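Local coordinates for N-acetyl-beta-D glucosaminidase (Rhizomucor miehei CAU432, PDB 4ZM6), which probably removes beta-linked N-acetylglucosamine through a family 3 glycoside hydrolase region and carries a GCN5-related glucosamine N-acetyltransferase region that binds acetyl-CoA, at residues 103-107 against 108-112. Residues are numbered along the deposited sequence; the frame is centred on the assembly and turned at random.
Sequences GALGS and STAAR
Ser-107 is the N-cap of helix 108-125, and its hydroxyl accepts a hydrogen bond from the third residue beyond it: Ala-110 N lies 3.1 Å from Ser-107 OG, with a nearly straight N-H...O angle of 166°. The side chain reaches this first-turn amide because OG is anti to the backbone N (chi1 167°), swung beside its own carbonyl carbon and over the first-turn amides. The backbone carbonyl continues the same turn, Ser-107 O accepting from Ala-111 N at 3.2 Å. Thus one residue serves two amides, one with its hydroxyl and one with its carbonyl. A small apolar contact flanks the cap, where Leu-105 CD1 rests 4.2 Å from Ala-110 CB. Leu-105 ends helix 99-105, and Gly-106, with positive phi (85°), turns the chain from that helix into the next. Within the first turn, Thr-109 CG2 lies 3.7 Å above the guanidinium plane of Arg-112, offset toward its rim.

Beyond this tight link between helices 99-105 and 108-125 in the family 3 N-terminal region, helix 627-642 of the acetyltransferase region packs against the cap. Thr-629, an acetyl-CoA-binding residue, has its side chain about 4 Å from that of Ser-107, and the side chain of Ser-107 is about 9 Å from the bound acetyl-CoA. Asp-633 OD2 hydrogen-bonds to Ser-107 OG and OD1 to Thr-109 OG1, and Glu-637 OE2 to Ser-108 OG.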
# COMPACT_ATOMS: atom_id res chain seq x y z
N GLY A 103 1.08 14.61 -16.02
CA GLY A 103 0.06 14.04 -15.14
C GLY A 103 -1.24 13.77 -15.87
O GLY A 103 -1.83 12.70 -15.74
N ALA A 104 -1.68 14.76 -16.64
CA ALA A 104 -2.89 14.64 -17.46
C ALA A 104 -2.73 13.55 -18.52
O ALA A 104 -3.67 12.81 -18.81
CB ALA A 104 -3.21 15.97 -18.11
N LEU A 105 -1.52 13.50 -19.10
CA LEU A 105 -1.14 12.46 -20.07
C LEU A 105 -1.27 11.07 -19.45
O LEU A 105 -1.83 10.15 -20.05
CB LEU A 105 0.30 12.70 -20.54
CG LEU A 105 0.66 12.23 -21.96
CD1 LEU A 105 2.06 12.73 -22.31
CD2 LEU A 105 0.58 10.72 -22.10
N GLY A 106 -0.73 10.92 -18.24
CA GLY A 106 -0.97 9.75 -17.40
C GLY A 106 -0.08 8.54 -17.64
O GLY A 106 -0.45 7.43 -17.27
N SER A 107 1.09 8.75 -18.24
CA SER A 107 2.03 7.67 -18.50
C SER A 107 3.38 7.96 -17.88
O SER A 107 4.09 8.85 -18.33
CB SER A 107 2.20 7.45 -20.01
OG SER A 107 3.31 6.61 -20.28
N SER A 108 3.73 7.19 -16.85
CA SER A 108 5.04 7.29 -16.21
C SER A 108 6.17 7.02 -17.20
O SER A 108 7.25 7.60 -17.09
CB SER A 108 5.13 6.31 -15.04
OG SER A 108 4.88 4.98 -15.47
N THR A 109 5.92 6.15 -18.18
CA THR A 109 6.90 5.88 -19.23
C THR A 109 7.19 7.15 -20.03
O THR A 109 8.35 7.48 -20.28
CB THR A 109 6.43 4.76 -20.17
OG1 THR A 109 6.12 3.59 -19.41
CG2 THR A 109 7.51 4.44 -21.21
N ALA A 110 6.13 7.85 -20.42
CA ALA A 110 6.26 9.13 -21.14
C ALA A 110 7.12 10.12 -20.34
O ALA A 110 8.06 10.71 -20.88
CB ALA A 110 4.89 9.72 -21.43
N ALA A 111 6.81 10.29 -19.06
CA ALA A 111 7.59 11.18 -18.21
C ALA A 111 9.04 10.75 -18.12
O ALA A 111 9.93 11.59 -18.14
CB ALA A 111 7.00 11.25 -16.82
N ARG A 112 9.27 9.44 -17.99
CA ARG A 112 10.62 8.90 -17.87
C ARG A 112 11.41 9.31 -19.10
O ARG A 112 12.51 9.85 -18.99
CB ARG A 112 10.61 7.37 -17.74
CG ARG A 112 11.98 6.73 -17.60
CD ARG A 112 11.97 5.27 -18.06
NE ARG A 112 11.69 5.14 -19.49
CZ ARG A 112 11.42 4.00 -20.12
NH1 ARG A 112 11.39 2.84 -19.46
NH2 ARG A 112 11.18 4.00 -21.42